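Local coordinates for large adhesion protein (Lap) involved in biofilm formation (Marinobacter hydrocarbonoclasticus, PDB 6XI3) that probably serves as the extending region of a bacterial biofilm adhesin, a string of Ig-like beta-sandwich repeats that binds calcium between successive domains, at residues T216-A221 / D300-A305; G222-S227 / G275-T280; L34-N39 / T43-G48. All blocks are in the same frame, centred on the assembly; numbering follows the deposited sequence.

Contact 1 (T216-A221 / D300-A305). With CA (calcium ion), chain D.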
loop_
_atom_site.group_PDB
_atom_site.type_symbol
_atom_site.label_atom_id
_atom_site.label_comp_id
_atom_site.label_asym_id
_atom_site.label_seq_id
_atom_site.Cartn_x
_atom_site.Cartn_y
_atom_site.Cartn_z
ATOM N N THR A 216 3.078 -2.991 -10.916
ATOM C CA THR A 216 3.147 -3.205 -9.460
ATOM C C THR A 216 4.579 -3.023 -8.970
ATOM O O THR A 216 5.506 -3.613 -9.540
ATOM C CB THR A 216 2.681 -4.607 -9.092
ATOM O OG1 THR A 216 1.424 -4.718 -9.761
ATOM C CG2 THR A 216 2.578 -4.817 -7.595
ATOM N N PHE A 217 4.705 -2.329 -7.851
ATOM C CA PHE A 217 5.970 -2.129 -7.116
ATOM C C PHE A 217 5.830 -2.888 -5.799
ATOM O O PHE A 217 4.847 -2.684 -5.041
ATOM C CB PHE A 217 6.211 -0.636 -6.954
ATOM C CG PHE A 217 7.579 -0.239 -6.470
ATOM C CD1 PHE A 217 8.710 -0.931 -6.874
ATOM C CD2 PHE A 217 7.726 0.829 -5.595
ATOM C CE1 PHE A 217 9.959 -0.552 -6.408
ATOM C CE2 PHE A 217 8.984 1.227 -5.155
ATOM C CZ PHE A 217 10.101 0.533 -5.572
ATOM N N ASP A 218 6.781 -3.770 -5.544
ATOM C CA ASP A 218 6.826 -4.574 -4.308
ATOM C C ASP A 218 8.293 -4.714 -3.946
ATOM O O ASP A 218 8.824 -5.827 -4.072
ATOM C CB ASP A 218 6.089 -5.902 -4.464
ATOM C CG ASP A 218 5.910 -6.620 -3.119
ATOM O OD1 ASP A 218 6.426 -6.114 -2.099
ATOM O OD2 ASP A 218 5.273 -7.677 -3.104
ATOM N N ALA A 219 8.904 -3.626 -3.482
ATOM C CA ALA A 219 10.323 -3.579 -3.050
ATOM C C ALA A 219 10.453 -3.865 -1.538
ATOM O O ALA A 219 11.558 -4.260 -1.089
ATOM C CB ALA A 219 10.926 -2.263 -3.440
ATOM N N THR A 220 9.384 -3.694 -0.764
ATOM C CA THR A 220 9.431 -3.811 0.725
ATOM C C THR A 220 8.495 -4.947 1.147
ATOM O O THR A 220 7.304 -4.958 0.747
ATOM C CB THR A 220 9.164 -2.457 1.395
ATOM O OG1 THR A 220 9.974 -1.455 0.768
ATOM C CG2 THR A 220 9.472 -2.440 2.880
ATOM N N ALA A 221 9.053 -5.898 1.883
ATOM C CA ALA A 221 8.343 -6.994 2.545
ATOM C C ALA A 221 7.477 -6.394 3.669
ATOM O O ALA A 221 8.027 -5.739 4.526
ATOM C CB ALA A 221 9.359 -7.982 3.097
ATOM N N ASP A 300 -0.819 -4.941 4.175
ATOM C CA ASP A 300 0.347 -4.196 3.619
ATOM C C ASP A 300 -0.066 -3.576 2.282
ATOM O O ASP A 300 -1.167 -3.776 1.853
ATOM C CB ASP A 300 1.598 -5.070 3.547
ATOM C CG ASP A 300 1.691 -6.113 2.440
ATOM O OD1 ASP A 300 0.870 -6.091 1.497
ATOM O OD2 ASP A 300 2.597 -6.962 2.558
ATOM N N ARG A 301 0.812 -2.817 1.673
ATOM C CA ARG A 301 0.488 -2.055 0.447
ATOM C C ARG A 301 0.253 -2.972 -0.759
ATOM O O ARG A 301 -0.313 -2.485 -1.746
ATOM C CB ARG A 301 1.638 -1.094 0.185
ATOM C CG ARG A 301 1.660 0.085 1.138
ATOM C CD ARG A 301 2.482 1.232 0.563
ATOM N NE ARG A 301 2.509 2.409 1.434
ATOM C CZ ARG A 301 3.373 2.610 2.423
ATOM N NH1 ARG A 301 4.326 1.733 2.686
ATOM N NH2 ARG A 301 3.324 3.725 3.117
ATOM N N ASN A 302 0.736 -4.216 -0.731
ATOM C CA ASN A 302 0.540 -5.150 -1.868
ATOM C C ASN A 302 -0.615 -6.107 -1.557
ATOM O O ASN A 302 -0.684 -7.146 -2.219
ATOM C CB ASN A 302 1.848 -5.875 -2.182
ATOM C CG ASN A 302 2.919 -4.919 -2.659
ATOM O OD1 ASN A 302 3.793 -4.567 -1.874
ATOM N ND2 ASN A 302 2.826 -4.473 -3.916
ATOM N N GLY A 303 -1.470 -5.787 -0.572
ATOM C CA GLY A 303 -2.710 -6.538 -0.297
ATOM C C GLY A 303 -2.482 -7.760 0.585
ATOM O O GLY A 303 -3.356 -8.585 0.611
ATOM N N ASN A 304 -1.339 -7.899 1.265
ATOM C CA ASN A 304 -1.089 -9.067 2.147
ATOM C C ASN A 304 -1.515 -8.747 3.584
ATOM O O ASN A 304 -1.183 -7.663 4.080
ATOM C CB ASN A 304 0.376 -9.484 2.156
ATOM C CG ASN A 304 0.899 -9.759 0.763
ATOM O OD1 ASN A 304 0.419 -10.674 0.106
ATOM N ND2 ASN A 304 1.862 -8.963 0.312
ATOM N N ALA A 305 -2.157 -9.697 4.257
ATOM C CA ALA A 305 -2.351 -9.639 5.726
ATOM C C ALA A 305 -0.998 -9.857 6.390
ATOM O O ALA A 305 -0.315 -10.807 6.040
ATOM C CB ALA A 305 -3.372 -10.658 6.180
HETATM CA CA CA D . 5.474 -4.691 -0.423
HETATM O O HOH W 1 4.609 -6.593 0.694
#
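N302 meets the 216-221 segment with both ends of its amide. Its OD1 binds the calcium ion at 2.2 Å, and its ND2 donates to F217 O at 2.9 Å, an almost straight bond (174°). That oxygen lies in the amide plane of N302, whereas the donor stands above the carbonyl plane of F217. Asparagine suits the place because one flat group offers an acceptor to the metal and a donor to a strand end, which together fix its rotation. D218 brings OD1 to the calcium at 2.4 Å, and its carboxylate lies stacked on the N302 amide with the planes 23° apart; CG anti to the backbone N (chi1 -169°) sends it there. The two OD1 atoms are close because they share the ion, which should offset their repulsion. T220 O binds the calcium at 2.2 Å, and D192 and D246 complete the protein ligands. The site lies where one Ig-like beta-sandwich passes into the next: strand 208-217 ends on one side, and the loop after strand 290-299 supplies N302, so the ion ties two successive domains, consistent with calcium's role in extending this adhesin. Water 1 binds the metal and donates to D300 OD2, making D300 a second-shell residue. D300 OD1 accepts from N302 N at 2.9 Å, an Asx turn within the type I turn D300-G303, and from N304 N on the opposite face of the carboxylate. G303, which closes that turn, has positive phi, which glycine adopts readily. The side chain of N304 reaches back through ND2 to the syn lone pair of D300 OD2 at 3.1 Å.

Contact 2 (G222-S227 / G275-T280). With EDT ({[-(bis-carboxymethyl-amino)-ethyl]-carboxymethyl-amino}-acetic acid), chain I.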
loop_
_atom_site.group_PDB
_atom_site.type_symbol
_atom_site.label_atom_id
_atom_site.label_comp_id
_atom_site.label_asym_id
_atom_site.label_seq_id
_atom_site.Cartn_x
_atom_site.Cartn_y
_atom_site.Cartn_z
ATOM N N GLY A 222 6.177 -6.651 3.644
ATOM C CA GLY A 222 5.216 -6.215 4.665
ATOM C C GLY A 222 5.474 -6.975 5.949
ATOM O O GLY A 222 5.871 -8.117 5.860
ATOM N N ASP A 223 5.338 -6.328 7.092
ATOM C CA ASP A 223 5.537 -6.998 8.396
ATOM C C ASP A 223 4.719 -6.255 9.450
ATOM O O ASP A 223 4.387 -5.080 9.255
ATOM C CB ASP A 223 7.030 -7.043 8.722
ATOM C CG ASP A 223 7.395 -7.943 9.882
ATOM O OD1 ASP A 223 6.886 -9.090 9.939
ATOM O OD2 ASP A 223 8.136 -7.459 10.751
ATOM N N LEU A 224 4.440 -6.920 10.560
ATOM C CA LEU A 224 3.736 -6.316 11.706
ATOM C C LEU A 224 4.287 -6.998 12.961
ATOM O O LEU A 224 4.491 -8.216 12.931
ATOM C CB LEU A 224 2.215 -6.479 11.555
ATOM C CG LEU A 224 1.389 -5.882 12.708
ATOM C CD1 LEU A 224 0.049 -5.335 12.247
ATOM C CD2 LEU A 224 1.155 -6.905 13.804
ATOM N N THR A 225 4.596 -6.203 13.982
ATOM C CA THR A 225 4.864 -6.715 15.343
ATOM C C THR A 225 3.789 -6.185 16.291
ATOM O O THR A 225 3.260 -5.112 16.028
ATOM C CB THR A 225 6.273 -6.349 15.809
ATOM O OG1 THR A 225 6.284 -4.946 16.071
ATOM C CG2 THR A 225 7.359 -6.748 14.821
ATOM N N VAL A 226 3.504 -6.933 17.361
ATOM C CA VAL A 226 2.598 -6.469 18.440
ATOM C C VAL A 226 3.302 -6.735 19.765
ATOM O O VAL A 226 4.070 -7.689 19.853
ATOM C CB VAL A 226 1.196 -7.096 18.364
ATOM C CG1 VAL A 226 1.192 -8.601 18.608
ATOM C CG2 VAL A 226 0.242 -6.399 19.332
ATOM N N SER A 227 3.070 -5.881 20.751
ATOM C CA SER A 227 3.617 -6.128 22.097
ATOM C C SER A 227 2.574 -5.724 23.134
ATOM O O SER A 227 1.738 -4.811 22.868
ATOM C CB SER A 227 4.978 -5.485 22.265
ATOM O OG SER A 227 4.878 -4.175 22.741
ATOM N N GLY A 275 4.866 4.063 10.936
ATOM C CA GLY A 275 4.412 2.656 10.922
ATOM C C GLY A 275 4.012 2.117 12.293
ATOM O O GLY A 275 3.549 0.952 12.378
ATOM N N SER A 276 4.157 2.919 13.341
ATOM C CA SER A 276 3.836 2.503 14.732
ATOM C C SER A 276 2.333 2.583 14.939
ATOM O O SER A 276 1.650 3.337 14.212
ATOM C CB SER A 276 4.588 3.316 15.773
ATOM O OG SER A 276 4.152 4.668 15.779
ATOM N N TYR A 277 1.842 1.809 15.901
ATOM C CA TYR A 277 0.458 1.887 16.409
ATOM C C TYR A 277 0.490 1.626 17.923
ATOM O O TYR A 277 1.417 0.997 18.445
ATOM C CB TYR A 277 -0.460 0.966 15.591
ATOM C CG TYR A 277 -0.209 -0.506 15.804
ATOM C CD1 TYR A 277 -0.798 -1.159 16.863
ATOM C CD2 TYR A 277 0.690 -1.207 15.019
ATOM C CE1 TYR A 277 -0.519 -2.484 17.132
ATOM C CE2 TYR A 277 0.952 -2.547 15.241
ATOM C CZ TYR A 277 0.330 -3.187 16.302
ATOM O OH TYR A 277 0.575 -4.491 16.580
ATOM N N SER A 278 -0.527 2.141 18.611
ATOM C CA SER A 278 -0.655 2.131 20.087
ATOM C C SER A 278 -2.138 2.128 20.442
ATOM O O SER A 278 -2.903 2.918 19.841
ATOM C CB SER A 278 0.004 3.362 20.687
ATOM O OG SER A 278 -0.014 3.260 22.094
ATOM N N LEU A 279 -2.535 1.343 21.430
ATOM C CA LEU A 279 -3.885 1.495 22.014
ATOM C C LEU A 279 -3.771 1.303 23.524
ATOM O O LEU A 279 -3.259 0.237 23.933
ATOM C CB LEU A 279 -4.811 0.475 21.344
ATOM C CG LEU A 279 -6.293 0.595 21.689
ATOM C CD1 LEU A 279 -6.857 2.004 21.433
ATOM C CD2 LEU A 279 -7.087 -0.467 20.940
ATOM N N THR A 280 -4.162 2.307 24.320
ATOM C CA THR A 280 -4.080 2.242 25.808
ATOM C C THR A 280 -5.502 2.109 26.361
ATOM O O THR A 280 -6.403 2.707 25.795
ATOM C CB THR A 280 -3.293 3.444 26.349
ATOM O OG1 THR A 280 -4.064 4.593 26.037
ATOM C CG2 THR A 280 -1.927 3.559 25.720
HETATM O O20 EDT I . 7.159 -10.762 14.459
HETATM C C5 EDT I . 7.455 -10.540 13.265
HETATM O O19 EDT I . 8.373 -9.683 12.947
HETATM C C4 EDT I . 6.760 -11.398 12.209
HETATM N N3 EDT I . 6.229 -12.717 12.686
HETATM C C2 EDT I . 7.198 -13.549 13.473
HETATM C C1 EDT I . 8.548 -13.768 12.801
HETATM O O18 EDT I . 9.612 -13.444 13.425
HETATM O O17 EDT I . 8.574 -14.307 11.670
HETATM C C6 EDT I . 5.787 -13.544 11.548
HETATM C C7 EDT I . 4.428 -13.098 11.148
HETATM N N8 EDT I . 3.671 -14.249 10.635
HETATM C C9 EDT I . 2.301 -14.242 11.185
HETATM C C10 EDT I . 1.533 -15.529 10.973
HETATM O O16 EDT I . 0.794 -15.910 11.902
HETATM O O15 EDT I . 1.619 -16.144 9.883
HETATM C C11 EDT I . 3.653 -14.233 9.156
HETATM C C12 EDT I . 2.554 -13.365 8.560
HETATM O O13 EDT I . 2.391 -12.203 8.982
HETATM O O14 EDT I . 1.835 -13.804 7.629
#
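The Y277 ring is the flat group of this contact, and it reaches the 222-227 segment with its hydroxyl end. V226 CG2 lies at the ring edge, near its plane, 4.4 Å from CZ of Y277. L224 CD1 and T225 O approach the ring obliquely, with L224 CD1 4.2 Å from CE2 of Y277. The L224 side chain crosses the tyrosine at about a right angle, and its other methyl, CD2, comes to 3.7 Å from Y277 OH. V226 CB sits still closer to that oxygen, at 3.2 Å, so the hydroxyl is packed among aliphatic carbons.

Y277 CG stands between the backbone N and the carbonyl carbon (chi1 69°), and from there the ring extends across to strand 223-227. The two strands are the outer members of a three-stranded antiparallel sheet with strand 237-245 between them, so they run in roughly the same direction, 25° apart, with axes 9.1 Å from each other. A residue as long as tyrosine suits this gap, since its ring spans the width of the middle strand. In the facing sheet of the Ig-like sandwich, A296 of strand 290-299 touches L224, V226 and Y277; alanine is small enough for all three larger side chains to pack against it. T225 turns its OG1 to T243 of the middle strand, and its CG2 lies 3.6 Å from O19 of the bound EDTA molecule.

Y277 OH donates to T225 O at 2.8 Å, with the donor tilted 27° from the carbonyl plane. The bond gives the buried hydroxyl a polar partner amid apolar neighbours, and it links the two outer strands directly, beyond the backbone ladders that join each of them to the middle strand.

Contact 3 (L34-N39 / T43-G48)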
loop_
_atom_site.group_PDB
_atom_site.type_symbol
_atom_site.label_atom_id
_atom_site.label_comp_id
_atom_site.label_asym_id
_atom_site.label_seq_id
_atom_site.Cartn_x
_atom_site.Cartn_y
_atom_site.Cartn_z
ATOM N N LEU A 34 1.065 31.262 -51.115
ATOM C CA LEU A 34 0.848 29.817 -50.914
ATOM C C LEU A 34 -0.670 29.616 -50.932
ATOM O O LEU A 34 -1.317 30.008 -49.977
ATOM C CB LEU A 34 1.511 29.424 -49.600
ATOM C CG LEU A 34 1.294 27.983 -49.159
ATOM C CD1 LEU A 34 1.895 26.995 -50.153
ATOM C CD2 LEU A 34 1.895 27.790 -47.784
ATOM N N ASP A 35 -1.214 29.118 -52.035
ATOM C CA ASP A 35 -2.680 29.093 -52.256
ATOM C C ASP A 35 -3.300 27.913 -51.529
ATOM O O ASP A 35 -4.387 28.086 -50.984
ATOM C CB ASP A 35 -3.000 29.037 -53.729
ATOM C CG ASP A 35 -2.429 30.268 -54.408
ATOM O OD1 ASP A 35 -2.549 31.353 -53.821
ATOM O OD2 ASP A 35 -1.883 30.119 -55.485
ATOM N N THR A 36 -2.659 26.758 -51.545
ATOM C CA THR A 36 -3.219 25.566 -50.863
ATOM C C THR A 36 -2.075 24.688 -50.381
ATOM O O THR A 36 -1.057 24.579 -51.057
ATOM C CB THR A 36 -4.187 24.736 -51.727
ATOM O OG1 THR A 36 -3.435 23.881 -52.578
ATOM C CG2 THR A 36 -5.139 25.530 -52.590
ATOM N N VAL A 37 -2.268 24.098 -49.217
ATOM C CA VAL A 37 -1.449 22.972 -48.723
ATOM C C VAL A 37 -2.426 21.813 -48.604
ATOM O O VAL A 37 -3.439 21.968 -47.850
ATOM C CB VAL A 37 -0.800 23.275 -47.368
ATOM C CG1 VAL A 37 -0.100 22.050 -46.791
ATOM C CG2 VAL A 37 0.138 24.454 -47.464
ATOM N N ASP A 38 -2.159 20.752 -49.361
ATOM C CA ASP A 38 -2.943 19.500 -49.314
ATOM C C ASP A 38 -2.211 18.523 -48.391
ATOM O O ASP A 38 -1.275 17.857 -48.855
ATOM C CB ASP A 38 -3.181 18.982 -50.734
ATOM C CG ASP A 38 -4.102 17.775 -50.808
ATOM O OD1 ASP A 38 -4.183 17.019 -49.799
ATOM O OD2 ASP A 38 -4.664 17.561 -51.894
ATOM N N ASN A 39 -2.680 18.428 -47.153
ATOM C CA ASN A 39 -2.146 17.550 -46.081
ATOM C C ASN A 39 -2.195 16.068 -46.476
ATOM O O ASN A 39 -1.261 15.329 -46.072
ATOM C CB ASN A 39 -2.862 17.846 -44.762
ATOM C CG ASN A 39 -2.431 19.179 -44.200
ATOM O OD1 ASN A 39 -1.240 19.477 -44.140
ATOM N ND2 ASN A 39 -3.377 19.987 -43.767
ATOM N N THR A 43 1.217 18.058 -50.885
ATOM C CA THR A 43 1.545 18.911 -52.046
ATOM C C THR A 43 1.150 20.331 -51.709
ATOM O O THR A 43 0.360 20.519 -50.802
ATOM C CB THR A 43 0.806 18.504 -53.329
ATOM O OG1 THR A 43 -0.606 18.625 -53.134
ATOM C CG2 THR A 43 1.150 17.102 -53.757
ATOM N N ALA A 44 1.671 21.285 -52.462
ATOM C CA ALA A 44 1.274 22.693 -52.309
ATOM C C ALA A 44 1.079 23.289 -53.690
ATOM O O ALA A 44 1.761 22.872 -54.645
ATOM C CB ALA A 44 2.319 23.454 -51.539
ATOM N N ASN A 45 0.216 24.286 -53.739
ATOM C CA ASN A 45 -0.016 25.122 -54.940
ATOM C C ASN A 45 0.402 26.539 -54.575
ATOM O O ASN A 45 -0.011 27.043 -53.457
ATOM C CB ASN A 45 -1.460 25.063 -55.429
ATOM C CG ASN A 45 -1.975 23.657 -55.665
ATOM O OD1 ASN A 45 -1.198 22.692 -55.738
ATOM N ND2 ASN A 45 -3.292 23.560 -55.839
ATOM N N LEU A 46 1.216 27.123 -55.460
ATOM C CA LEU A 46 1.795 28.483 -55.342
ATOM C C LEU A 46 1.387 29.282 -56.573
ATOM O O LEU A 46 1.318 28.691 -57.656
ATOM C CB LEU A 46 3.320 28.390 -55.381
ATOM C CG LEU A 46 3.960 27.406 -54.433
ATOM C CD1 LEU A 46 5.417 27.242 -54.777
ATOM C CD2 LEU A 46 3.803 27.888 -53.010
ATOM N N SER A 47 1.302 30.593 -56.429
ATOM C CA SER A 47 1.197 31.527 -57.569
ATOM C C SER A 47 1.875 32.853 -57.221
ATOM O O SER A 47 2.224 33.096 -56.047
ATOM C CB SER A 47 -0.251 31.710 -57.979
ATOM O OG SER A 47 -1.045 32.142 -56.884
ATOM N N GLY A 48 2.066 33.697 -58.226
ATOM C CA GLY A 48 2.425 35.095 -57.952
ATOM C C GLY A 48 2.305 35.960 -59.181
ATOM O O GLY A 48 1.747 35.500 -60.244
HETATM O O HOH W 2 -1.779 21.072 -53.539
#
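D35 and T36 both turn their backbone N to N45 O, which makes this a classic beta bulge in the hairpin of strands 29-38 and 43-51. Strand 29-38 forms an edge of the three-stranded sheet in the first Ig-like sandwich of the modelled chain, and strand 43-51 is its middle strand. N45 O accepts twice from the same face of its plane, from D35 N at 2.8 Å and from T36 N at 3.3 Å. Beyond the bulge the ladder is regular: N45 N donates to T36 O at 3.0 Å, and D38 and T43 form a hydrogen-bonded pair with both their backbone groups engaged.

The carboxylate of D35 is divided between two hydroxyls. Its OD2 accepts a hydrogen bond from S47 OG at 2.6 Å on its syn lone pair, while OD1 is bonded to S33 OG. An aspartate suits the bulge because CG, anti to the carbonyl carbon (chi1 -60°), carries the acceptor across to the neighbouring strand. D38 spends OD1 on the turn, accepting from A41 N.

T36, D38, T43 and N45 carry the polar face; L34, V37, A44 and L46 turn to the opposite face, toward the sandwich interior, where apolar residues are suited: L34 CD1 meets L46 CD2 at 3.5 Å and A44 CB at 3.8 Å, L46 continues inward to V100, and V37 touches L98 and L120. A44, with a single methyl, lets L34 CD1 lie against it.

N45 OD1 accepts from G87 N of strand 82-89, which continues the sheet. The same oxygen receives a hydrogen bond from water 2 at 2.8 Å, and that water also lies 2.7 Å from T43 OG1.

In the fold
Contact 3 comes first along the chain, a hairpin near its N-terminal end; contacts 1 and 2 follow near its middle, with contact 2 nested inside the loop that contact 1 closes. The centres of contacts 1 and 2 are about 17 Å apart, and the two touch where D300 packs against G222. Strand 208-217 leads through the calcium-binding segment into strand 223-232, so the junction of contact 1 passes straight into the sheet of contact 2. Contact 3 lies about 60 Å from contact 1 and about 74 Å from contact 2, centre to centre, in a separate sandwich. This spacing reflects an elongated row of repeated domains, consistent with an extending role.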